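Local structure of E3 SUMO-protein ligase SIZ1 (Saccharomyces cerevisiae, 3I2D) at residues K116-L121 / P168-P173; L121-I126 / Q138-N143; M259-K264 / C273-W278; H217-K222 / I305-D310. The protein acts as an E3 ligase that promotes attachment of SUMO to septins and to PCNA, working with UBC9 through its SP-RING zinc finger. All coordinates share one frame; numbering follows the deposited sequence.

Contact 1: K116-L121 / P168-P173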
# COMPACT_ATOMS: atom_id res chain seq x y z
N LYS A 116 -10.38 4.64 -12.61
CA LYS A 116 -9.52 4.23 -11.53
C LYS A 116 -9.81 5.06 -10.28
O LYS A 116 -8.92 5.32 -9.48
CB LYS A 116 -8.05 4.40 -11.94
CG LYS A 116 -7.58 3.44 -13.01
CD LYS A 116 -6.06 3.46 -13.13
CE LYS A 116 -5.57 2.45 -14.17
NZ LYS A 116 -6.08 1.08 -13.88
N HIS A 117 -11.05 5.49 -10.12
CA HIS A 117 -11.40 6.29 -8.96
C HIS A 117 -12.47 5.64 -8.12
O HIS A 117 -13.36 4.97 -8.64
CB HIS A 117 -11.86 7.67 -9.39
CG HIS A 117 -10.76 8.50 -9.97
ND1 HIS A 117 -10.21 8.25 -11.21
CD2 HIS A 117 -10.05 9.53 -9.45
CE1 HIS A 117 -9.21 9.08 -11.43
NE2 HIS A 117 -9.09 9.87 -10.37
N ARG A 118 -12.40 5.85 -6.81
CA ARG A 118 -13.38 5.23 -5.92
C ARG A 118 -13.63 6.08 -4.69
O ARG A 118 -12.76 6.85 -4.28
CB ARG A 118 -12.89 3.85 -5.51
CG ARG A 118 -12.32 3.05 -6.67
CD ARG A 118 -13.01 1.72 -6.80
NE ARG A 118 -14.46 1.86 -6.88
CZ ARG A 118 -15.31 0.85 -6.83
NH1 ARG A 118 -14.86 -0.40 -6.71
NH2 ARG A 118 -16.62 1.07 -6.90
N LEU A 119 -14.81 5.94 -4.11
CA LEU A 119 -15.17 6.69 -2.91
C LEU A 119 -14.92 5.83 -1.66
O LEU A 119 -15.66 4.89 -1.39
CB LEU A 119 -16.64 7.08 -2.97
CG LEU A 119 -17.13 8.32 -2.23
CD1 LEU A 119 -18.46 7.96 -1.62
CD2 LEU A 119 -16.13 8.77 -1.16
N TYR A 120 -13.87 6.16 -0.92
CA TYR A 120 -13.53 5.39 0.27
C TYR A 120 -13.93 6.09 1.56
O TYR A 120 -13.83 7.31 1.68
CB TYR A 120 -12.02 5.12 0.30
CG TYR A 120 -11.56 3.99 -0.58
CD1 TYR A 120 -12.43 3.35 -1.47
CD2 TYR A 120 -10.24 3.52 -0.51
CE1 TYR A 120 -12.02 2.28 -2.25
CE2 TYR A 120 -9.81 2.44 -1.29
CZ TYR A 120 -10.70 1.83 -2.16
OH TYR A 120 -10.29 0.76 -2.91
N LEU A 121 -14.39 5.32 2.53
CA LEU A 121 -14.72 5.91 3.80
C LEU A 121 -13.60 5.48 4.75
O LEU A 121 -13.25 4.30 4.80
CB LEU A 121 -16.07 5.41 4.28
CG LEU A 121 -16.51 5.96 5.63
CD1 LEU A 121 -16.53 7.48 5.61
CD2 LEU A 121 -17.87 5.37 5.95
N PRO A 168 -10.19 1.07 4.76
CA PRO A 168 -11.33 1.87 4.29
C PRO A 168 -12.44 1.04 3.62
O PRO A 168 -12.21 -0.08 3.14
CB PRO A 168 -10.68 2.85 3.33
CG PRO A 168 -9.60 2.03 2.72
CD PRO A 168 -9.01 1.32 3.93
N ALA A 169 -13.64 1.60 3.59
CA ALA A 169 -14.78 0.94 2.99
C ALA A 169 -15.16 1.59 1.66
O ALA A 169 -15.29 2.80 1.57
CB ALA A 169 -15.96 0.97 3.95
N ASP A 170 -15.32 0.76 0.63
CA ASP A 170 -15.68 1.21 -0.71
C ASP A 170 -17.18 1.47 -0.80
O ASP A 170 -17.96 0.51 -0.87
CB ASP A 170 -15.32 0.13 -1.73
CG ASP A 170 -15.15 0.67 -3.14
OD1 ASP A 170 -15.77 1.70 -3.46
OD2 ASP A 170 -14.40 0.06 -3.94
N LEU A 171 -17.59 2.74 -0.82
CA LEU A 171 -19.01 3.11 -0.94
C LEU A 171 -19.48 3.16 -2.40
O LEU A 171 -20.66 2.99 -2.70
CB LEU A 171 -19.28 4.50 -0.35
CG LEU A 171 -18.80 4.90 1.03
CD1 LEU A 171 -19.11 6.37 1.26
CD2 LEU A 171 -19.48 4.05 2.06
N THR A 172 -18.53 3.42 -3.29
CA THR A 172 -18.76 3.58 -4.72
C THR A 172 -19.81 2.77 -5.46
O THR A 172 -20.65 3.35 -6.16
CB THR A 172 -17.45 3.43 -5.45
OG1 THR A 172 -16.41 4.00 -4.65
CG2 THR A 172 -17.52 4.16 -6.77
N PRO A 173 -19.80 1.44 -5.34
CA PRO A 173 -20.83 0.68 -6.06
C PRO A 173 -22.26 0.87 -5.58
O PRO A 173 -23.18 0.29 -6.16
CB PRO A 173 -20.36 -0.77 -5.89
CG PRO A 173 -19.66 -0.76 -4.57
CD PRO A 173 -18.86 0.54 -4.65
O HOH W 1 -11.90 -0.88 -4.16
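Leu-121 and Ala-169 form an antiparallel hydrogen-bonded pair, with Leu-121 N 2.8 Å from Ala-169 O and Ala-169 N 3.0 Å from Leu-121 O, and Tyr-120 faces Asp-170 as the adjoining non-hydrogen-bonded pair. Leu-171 N then donates to Leu-119 O at 2.9 Å, nearly in line with the carbonyl bond. The return bond is not backbone to backbone: Leu-119 N donates to the hydroxyl of Thr-172, OG1, at 2.6 Å. That hydroxyl in turn donates a hydrogen bond to Asp-170 OD1, 2.7 Å from Thr-172 OG1. An alanine in place of Thr-172 would probably leave Leu-119 N without this acceptor and Asp-170 OD1 without its hydroxyl donor, so that the carboxylate is less firmly held. The carboxylate comes over toward Arg-118 of the neighbouring strand, CG of Asp-170 standing anti to the backbone N (chi1 -158°). Its OD2 lies over one face of the Arg-118 guanidinium, 2.8 Å from NH1, with the two planes 71° apart; this salt bridge rests on charge alone, since no N-H points at the oxygen. A water also donates to OD2 and meets Tyr-120 OH. Asp-170 CG sits at the edge of the tyrosine ring, whose CD2 packs against Pro-168 CG at 3.6 Å. Leu-121 and Ala-169 lie on the other face; Leu-119 and Leu-171 meet tip to tip through their CD1 atoms, and Leu-83 touches both. Strand 169-170 thus closes one edge of an antiparallel four-stranded sheet in the PINIT domain, its short ladder prolonged by a threonine side chain.

Contact 2: L121-I126 / Q138-N143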
# COMPACT_ATOMS: atom_id res chain seq x y z
N LEU A 121 -14.39 5.32 2.53
CA LEU A 121 -14.72 5.91 3.80
C LEU A 121 -13.60 5.48 4.75
O LEU A 121 -13.25 4.30 4.80
CB LEU A 121 -16.07 5.41 4.28
CG LEU A 121 -16.51 5.96 5.63
CD1 LEU A 121 -16.53 7.48 5.61
CD2 LEU A 121 -17.87 5.37 5.95
N PHE A 122 -13.02 6.45 5.44
CA PHE A 122 -11.94 6.16 6.39
C PHE A 122 -12.43 6.41 7.80
O PHE A 122 -13.39 7.15 8.01
CB PHE A 122 -10.72 7.07 6.15
CG PHE A 122 -9.95 6.74 4.92
CD1 PHE A 122 -10.45 7.03 3.66
CD2 PHE A 122 -8.71 6.12 5.01
CE1 PHE A 122 -9.75 6.72 2.53
CE2 PHE A 122 -7.99 5.80 3.88
CZ PHE A 122 -8.51 6.10 2.63
N SER A 123 -11.75 5.81 8.76
CA SER A 123 -12.09 5.99 10.14
C SER A 123 -10.82 5.98 10.95
O SER A 123 -9.90 5.25 10.64
CB SER A 123 -13.00 4.86 10.61
OG SER A 123 -13.29 5.00 11.98
N GLY A 124 -10.76 6.80 11.98
CA GLY A 124 -9.59 6.84 12.83
C GLY A 124 -10.02 7.32 14.20
O GLY A 124 -11.11 7.84 14.35
N MET A 125 -9.18 7.14 15.21
CA MET A 125 -9.56 7.60 16.54
C MET A 125 -9.16 9.06 16.72
O MET A 125 -8.17 9.51 16.14
CB MET A 125 -8.88 6.77 17.62
CG MET A 125 -9.04 5.28 17.49
SD MET A 125 -8.10 4.49 18.79
CE MET A 125 -9.40 3.62 19.62
N ILE A 126 -9.92 9.80 17.52
CA ILE A 126 -9.61 11.19 17.79
C ILE A 126 -8.35 11.23 18.67
O ILE A 126 -7.54 12.15 18.57
CB ILE A 126 -10.79 11.88 18.49
CG1 ILE A 126 -11.82 12.33 17.44
CG2 ILE A 126 -10.32 13.10 19.24
CD1 ILE A 126 -12.35 11.23 16.57
N GLN A 138 -8.82 2.82 11.50
CA GLN A 138 -9.47 1.99 12.48
C GLN A 138 -10.91 2.37 12.78
O GLN A 138 -11.18 3.42 13.35
CB GLN A 138 -8.69 2.01 13.78
CG GLN A 138 -9.06 0.89 14.70
CD GLN A 138 -8.39 1.02 16.04
OE1 GLN A 138 -8.72 1.92 16.83
NE2 GLN A 138 -7.43 0.14 16.32
N PHE A 139 -11.83 1.48 12.37
CA PHE A 139 -13.26 1.63 12.60
C PHE A 139 -13.64 1.03 13.95
O PHE A 139 -12.99 0.12 14.44
CB PHE A 139 -14.03 0.87 11.53
CG PHE A 139 -14.11 1.57 10.22
CD1 PHE A 139 -12.99 1.72 9.42
CD2 PHE A 139 -15.31 2.12 9.80
CE1 PHE A 139 -13.08 2.41 8.22
CE2 PHE A 139 -15.40 2.80 8.61
CZ PHE A 139 -14.28 2.95 7.82
N PRO A 140 -14.70 1.54 14.59
CA PRO A 140 -15.05 0.93 15.87
C PRO A 140 -15.70 -0.43 15.62
O PRO A 140 -16.38 -0.61 14.62
CB PRO A 140 -16.02 1.94 16.48
CG PRO A 140 -16.68 2.53 15.26
CD PRO A 140 -15.49 2.76 14.35
N PHE A 141 -15.47 -1.38 16.53
CA PHE A 141 -16.04 -2.72 16.42
C PHE A 141 -16.92 -2.98 17.64
O PHE A 141 -16.54 -2.67 18.76
CB PHE A 141 -14.93 -3.76 16.38
CG PHE A 141 -15.41 -5.17 16.19
CD1 PHE A 141 -15.51 -5.72 14.91
CD2 PHE A 141 -15.76 -5.96 17.29
CE1 PHE A 141 -15.94 -7.03 14.73
CE2 PHE A 141 -16.19 -7.28 17.12
CZ PHE A 141 -16.29 -7.82 15.84
N PRO A 142 -18.11 -3.55 17.43
CA PRO A 142 -18.70 -3.99 16.16
C PRO A 142 -19.36 -2.81 15.43
O PRO A 142 -19.66 -1.77 16.03
CB PRO A 142 -19.74 -5.00 16.61
CG PRO A 142 -20.28 -4.32 17.88
CD PRO A 142 -19.02 -3.80 18.57
N ASN A 143 -19.58 -2.96 14.13
CA ASN A 143 -20.22 -1.89 13.38
C ASN A 143 -20.94 -2.43 12.17
O ASN A 143 -20.74 -3.57 11.75
CB ASN A 143 -19.19 -0.84 12.95
CG ASN A 143 -18.37 -1.25 11.73
OD1 ASN A 143 -18.91 -1.45 10.65
ND2 ASN A 143 -17.06 -1.37 11.90
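Ser-123 meets Gln-138 and Phe-139 in a largely buried strand-to-loop contact of the PINIT domain, where the chain that has left strand 117-125 doubles back past it before entering strand 143-147. The evidence is a pair of hydrogen bonds and one aromatic contact, all centred on the serine. Its carbonyl O accepts from Gln-138 N at 2.8 Å, the donor standing 41° above the carbonyl plane. Its hydroxyl answers in the reverse direction: OG lies anti to the backbone N (chi1 177°) and donates to Gln-138 O at 3.0 Å, again from above the plane of the acceptor. CB itself, placed by the strand backbone, lies over the middle of the Phe-139 ring, 3.3 Å from the centroid and close to the ring normal, a CH-pi contact. Leu-121 O lies in the ring plane at the far edge, 3.5 Å from CZ, while Leu-121 CG approaches CZ at 4.3 Å. The ring therefore lies alongside the strand, with the serine methylene on one face and the leucine at its tip. Farther along, the Met-125 chain bends at its last torsion beside the side chain of Gln-138. Within the loop, Asn-143 ND2 donates to Pro-140 O at 2.9 Å, in the plane of the side-chain amide, and ties the two ends of the turn that contains the cis peptide before Pro-142. Pro-140 touches Val-87 and Tyr-195 of one sheet and Tyr-188 of the other. The contact belongs to the inter-sheet connection of the PINIT domain: this loop carries the chain from one four-stranded antiparallel sheet to the second.

Contact 3: M259-K264 / C273-W278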
# COMPACT_ATOMS: atom_id res chain seq x y z
N MET A 259 12.12 -15.08 -13.00
CA MET A 259 11.90 -13.67 -12.73
C MET A 259 11.87 -12.93 -14.06
O MET A 259 12.45 -13.37 -15.06
CB MET A 259 13.01 -13.07 -11.86
CG MET A 259 12.83 -13.25 -10.36
SD MET A 259 14.30 -12.65 -9.45
CE MET A 259 15.49 -13.99 -9.65
N LYS A 260 11.21 -11.78 -14.05
CA LYS A 260 11.09 -10.94 -15.23
C LYS A 260 11.58 -9.53 -14.85
O LYS A 260 12.05 -8.77 -15.69
CB LYS A 260 9.63 -10.96 -15.70
CG LYS A 260 9.42 -10.49 -17.13
CD LYS A 260 7.93 -10.57 -17.58
CE LYS A 260 7.41 -12.02 -17.65
NZ LYS A 260 8.17 -12.87 -18.63
N TYR A 261 11.47 -9.18 -13.57
CA TYR A 261 11.92 -7.87 -13.08
C TYR A 261 12.69 -8.09 -11.77
O TYR A 261 12.13 -7.88 -10.69
CB TYR A 261 10.74 -6.94 -12.82
CG TYR A 261 9.83 -6.78 -14.00
CD1 TYR A 261 8.70 -7.59 -14.15
CD2 TYR A 261 10.09 -5.82 -14.97
CE1 TYR A 261 7.87 -7.44 -15.25
CE2 TYR A 261 9.26 -5.66 -16.08
CZ TYR A 261 8.16 -6.47 -16.21
OH TYR A 261 7.34 -6.32 -17.30
N PRO A 262 13.97 -8.49 -11.86
CA PRO A 262 14.80 -8.75 -10.68
C PRO A 262 14.96 -7.50 -9.86
O PRO A 262 15.34 -6.45 -10.39
CB PRO A 262 16.14 -9.20 -11.28
CG PRO A 262 15.85 -9.44 -12.73
CD PRO A 262 14.83 -8.40 -13.05
N SER A 263 14.70 -7.60 -8.57
CA SER A 263 14.82 -6.43 -7.74
C SER A 263 15.03 -6.69 -6.26
O SER A 263 15.00 -7.81 -5.79
CB SER A 263 13.60 -5.54 -7.96
OG SER A 263 12.42 -6.30 -8.03
N LYS A 264 15.26 -5.61 -5.53
CA LYS A 264 15.49 -5.65 -4.10
C LYS A 264 15.73 -4.22 -3.69
O LYS A 264 16.01 -3.38 -4.54
CB LYS A 264 16.72 -6.50 -3.77
CG LYS A 264 18.02 -6.03 -4.43
CD LYS A 264 19.09 -7.13 -4.40
CE LYS A 264 20.36 -6.68 -5.08
NZ LYS A 264 21.31 -7.82 -5.25
N CYS A 273 17.43 -11.67 -5.81
CA CYS A 273 16.42 -10.66 -6.05
C CYS A 273 15.08 -11.36 -6.06
O CYS A 273 15.01 -12.57 -5.83
CB CYS A 273 16.64 -9.98 -7.40
SG CYS A 273 18.20 -9.10 -7.53
N PHE A 274 14.02 -10.61 -6.31
CA PHE A 274 12.68 -11.18 -6.38
C PHE A 274 11.96 -10.37 -7.44
O PHE A 274 12.40 -9.28 -7.78
CB PHE A 274 11.97 -11.06 -5.03
CG PHE A 274 11.98 -9.69 -4.47
CD1 PHE A 274 12.96 -9.31 -3.56
CD2 PHE A 274 11.02 -8.76 -4.87
CE1 PHE A 274 12.99 -8.03 -3.04
CE2 PHE A 274 11.04 -7.47 -4.36
CZ PHE A 274 12.03 -7.10 -3.44
N ASP A 275 10.86 -10.89 -7.97
CA ASP A 275 10.16 -10.19 -9.03
C ASP A 275 9.37 -8.98 -8.56
O ASP A 275 8.41 -9.13 -7.80
CB ASP A 275 9.27 -11.17 -9.78
CG ASP A 275 8.74 -10.58 -11.06
OD1 ASP A 275 7.66 -9.96 -11.03
OD2 ASP A 275 9.43 -10.71 -12.10
N ALA A 276 9.74 -7.79 -9.03
CA ALA A 276 9.05 -6.57 -8.60
C ALA A 276 7.56 -6.60 -8.91
O ALA A 276 6.76 -6.00 -8.20
CB ALA A 276 9.69 -5.32 -9.22
N LEU A 277 7.18 -7.31 -9.96
CA LEU A 277 5.77 -7.35 -10.28
C LEU A 277 5.02 -8.19 -9.27
O LEU A 277 3.94 -7.78 -8.81
CB LEU A 277 5.52 -7.89 -11.70
CG LEU A 277 4.05 -7.74 -12.08
CD1 LEU A 277 3.61 -6.29 -11.97
CD2 LEU A 277 3.86 -8.25 -13.48
N TRP A 278 5.57 -9.34 -8.91
CA TRP A 278 4.90 -10.20 -7.95
C TRP A 278 4.97 -9.57 -6.58
O TRP A 278 4.00 -9.60 -5.83
CB TRP A 278 5.51 -11.60 -7.90
CG TRP A 278 5.04 -12.50 -9.03
CD1 TRP A 278 5.61 -12.63 -10.26
CD2 TRP A 278 3.90 -13.36 -9.02
NE1 TRP A 278 4.89 -13.52 -11.02
CE2 TRP A 278 3.84 -13.99 -10.29
CE3 TRP A 278 2.92 -13.66 -8.06
CZ2 TRP A 278 2.83 -14.90 -10.63
CZ3 TRP A 278 1.92 -14.57 -8.40
CH2 TRP A 278 1.88 -15.18 -9.67
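Asp-275 OD2 is gripped by two consecutive backbone N-H groups of the other segment, Lys-260 N at 2.8 Å and Tyr-261 N at 2.9 Å. The first meets the oxygen nearly along its C-O bond, whereas the second comes from 42° above the carboxylate plane. The companion oxygen OD1 turns to the helix that Asp-275 precedes as N-cap residue: Trp-278 N donates to its anti lone pair at 3.0 Å, and Leu-277 N adds a weak bond. Next to the cap, Ala-276 N donates to Tyr-261 O at 2.9 Å, in the carbonyl plane. Ser-263 and Phe-274 continue as an antiparallel hydrogen-bonded pair, with Phe-274 N 3.0 Å from Ser-263 O. The chi1 of Phe-274 (52°) folds its ring back across the partner strand, bringing Ser-263 O over one face, toward the rim, 3.4 Å from CD1. On the opposite side of the hairpin, Cys-273 CB packs on Pro-262 CB. Lys-264 runs out extended past Cys-273 SG, 3.8 Å from CD, and its ammonium donates to the carbonyl of the zinc ligand His-270. Phe-274 also approaches Cys-291, another zinc ligand. With its two oxygens shared among backbone donors and a helix start beside it, the buried Asp-275 carboxylate is likely to remain ionised, coupling the loop at Lys-260 to the hairpin-helix junction of the SP-RING.

Contact 4: H217-K222 / I305-D310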
# COMPACT_ATOMS: atom_id res chain seq x y z
N HIS A 217 13.56 3.91 -11.62
CA HIS A 217 14.44 4.22 -10.50
C HIS A 217 15.81 3.70 -10.87
O HIS A 217 15.93 2.60 -11.40
CB HIS A 217 13.92 3.55 -9.23
CG HIS A 217 14.84 3.69 -8.05
ND1 HIS A 217 16.09 3.10 -8.01
CD2 HIS A 217 14.68 4.31 -6.86
CE1 HIS A 217 16.65 3.35 -6.84
NE2 HIS A 217 15.81 4.08 -6.12
N PRO A 218 16.86 4.51 -10.62
CA PRO A 218 18.24 4.12 -10.93
C PRO A 218 18.44 2.66 -10.55
O PRO A 218 18.24 2.28 -9.40
CB PRO A 218 19.06 5.05 -10.06
CG PRO A 218 18.23 6.28 -10.01
CD PRO A 218 16.83 5.75 -9.82
N LYS A 219 18.82 1.82 -11.51
CA LYS A 219 19.01 0.42 -11.17
C LYS A 219 20.20 0.24 -10.24
O LYS A 219 20.83 1.20 -9.83
CB LYS A 219 19.16 -0.43 -12.44
CG LYS A 219 20.05 0.13 -13.50
CD LYS A 219 20.10 -0.81 -14.72
CE LYS A 219 18.84 -0.73 -15.57
NZ LYS A 219 17.63 -1.03 -14.78
N ILE A 220 20.47 -1.00 -9.85
CA ILE A 220 21.59 -1.31 -8.99
C ILE A 220 22.59 -1.79 -10.03
O ILE A 220 22.47 -2.89 -10.57
CB ILE A 220 21.23 -2.44 -8.00
CG1 ILE A 220 20.07 -1.98 -7.11
CG2 ILE A 220 22.42 -2.82 -7.14
CD1 ILE A 220 19.48 -3.10 -6.29
N ILE A 221 23.56 -0.94 -10.33
CA ILE A 221 24.55 -1.22 -11.36
C ILE A 221 25.42 -2.43 -11.07
O ILE A 221 25.67 -2.78 -9.91
CB ILE A 221 25.41 0.06 -11.63
CG1 ILE A 221 26.30 0.38 -10.43
CG2 ILE A 221 24.49 1.25 -11.86
CD1 ILE A 221 27.05 1.70 -10.55
N LYS A 222 25.88 -3.07 -12.14
CA LYS A 222 26.72 -4.26 -12.04
C LYS A 222 27.94 -4.11 -11.14
O LYS A 222 28.28 -5.02 -10.39
CB LYS A 222 27.15 -4.69 -13.44
CG LYS A 222 26.01 -4.81 -14.44
CD LYS A 222 26.50 -5.27 -15.79
CE LYS A 222 27.10 -6.66 -15.70
NZ LYS A 222 27.76 -7.07 -16.97
N ILE A 305 15.68 -2.17 -9.88
CA ILE A 305 15.97 -3.35 -10.69
C ILE A 305 17.45 -3.62 -10.54
O ILE A 305 18.24 -2.69 -10.45
CB ILE A 305 15.69 -3.10 -12.20
CG1 ILE A 305 14.19 -2.94 -12.44
CG2 ILE A 305 16.26 -4.24 -13.05
CD1 ILE A 305 13.38 -4.10 -11.92
N SER A 306 17.83 -4.90 -10.52
CA SER A 306 19.24 -5.27 -10.43
C SER A 306 19.74 -5.49 -11.84
O SER A 306 19.35 -6.45 -12.50
CB SER A 306 19.41 -6.55 -9.63
OG SER A 306 20.60 -7.23 -10.00
N GLU A 307 20.61 -4.61 -12.30
CA GLU A 307 21.15 -4.70 -13.64
C GLU A 307 21.93 -6.00 -13.84
O GLU A 307 21.85 -6.63 -14.90
CB GLU A 307 22.05 -3.51 -13.93
CG GLU A 307 22.40 -3.37 -15.39
CD GLU A 307 23.30 -2.18 -15.66
OE1 GLU A 307 24.49 -2.25 -15.27
OE2 GLU A 307 22.80 -1.19 -16.24
N PHE A 308 22.67 -6.41 -12.81
CA PHE A 308 23.44 -7.63 -12.91
C PHE A 308 22.53 -8.80 -13.25
O PHE A 308 22.72 -9.47 -14.27
CB PHE A 308 24.18 -7.96 -11.62
CG PHE A 308 25.08 -9.16 -11.75
CD1 PHE A 308 26.26 -9.08 -12.48
CD2 PHE A 308 24.71 -10.39 -11.22
CE1 PHE A 308 27.06 -10.21 -12.68
CE2 PHE A 308 25.50 -11.52 -11.42
CZ PHE A 308 26.68 -11.43 -12.15
N VAL A 309 21.53 -9.04 -12.38
CA VAL A 309 20.59 -10.13 -12.55
C VAL A 309 19.73 -9.98 -13.80
O VAL A 309 19.40 -10.97 -14.47
CB VAL A 309 19.67 -10.28 -11.31
CG1 VAL A 309 18.71 -11.43 -11.51
CG2 VAL A 309 20.50 -10.53 -10.07
N ASP A 310 19.36 -8.74 -14.13
CA ASP A 310 18.56 -8.48 -15.31
C ASP A 310 19.36 -8.96 -16.53
O ASP A 310 18.80 -9.61 -17.42
CB ASP A 310 18.27 -6.99 -15.45
CG ASP A 310 17.06 -6.71 -16.30
OD1 ASP A 310 16.79 -5.52 -16.60
OD2 ASP A 310 16.35 -7.68 -16.67
O HOH W 2 14.99 0.13 -11.15
O HOH W 3 22.96 -5.34 -10.49
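Ile-220 and Ile-305 join the closely packed part of this contact, where the two backbones run almost the same way, 9° apart. Ile-220 N donates to Ile-305 O at 2.9 Å, and Glu-307 N returns a bond to Ile-220 O at 3.1 Å; Ile-220 and Ser-306 form the single bridge between them. Two waters extend this seam. One accepts from Ile-305 N and donates to His-217 O; the other donates to Ile-220 O and accepts from Phe-308 N. Ser-306 is the N-cap residue of the following helix, its OG accepting from Val-309 N at 3.1 Å. The more exposed side is built from long chains. Glu-307 stretches out, CG anti to the backbone N (chi1 -167°) and the chain extended beyond it (chi2 180°), and its carboxylate settles between the methylenes of two lysines: Glu-307 OE2 lies beside Lys-219 CD, 3.1 Å away, and Glu-307 OE1 beside CG of Lys-222, which crosses at about a right angle. The charged ends do not meet, for Lys-219 NZ stays 5.4 Å from Glu-307 OE2 and Lys-222 NZ 6.1 Å from Glu-307 OE1. An alanine in place of Glu-307 would probably leave both lysine stems without the side chain they pack on and remove one of the negative charges near them. Among its neighbours, Ile-220 rests on Ala-304 of strand 303-305 and Lys-264 of strand 262-265, and this loop links helices 207-215 and 222-234 across the start of helix 307-313.

Overall arrangement
The four contacts fall into two clusters on opposite sides of the chain's centre. Contacts 1 and 2 share Leu-121 and strand 117-125 within the PINIT domain, contact 2 nested in the loop that contact 1 closes, and Pro-168 CB touches Phe-122 CZ at 4.0 Å. Contacts 3 and 4, with centres 11 Å apart, join directly: Pro-262 O lies 2.9 Å from Ser-306 N, a probable hydrogen bond, and Pro-262 also packs on Val-309. The nearest atoms of contacts 1 and 3 are about 12 Å apart. Only the second cluster approaches the zinc ion: the Lys-264 side chain comes within about 5 Å of it, that of Ile-220 within about 9 Å.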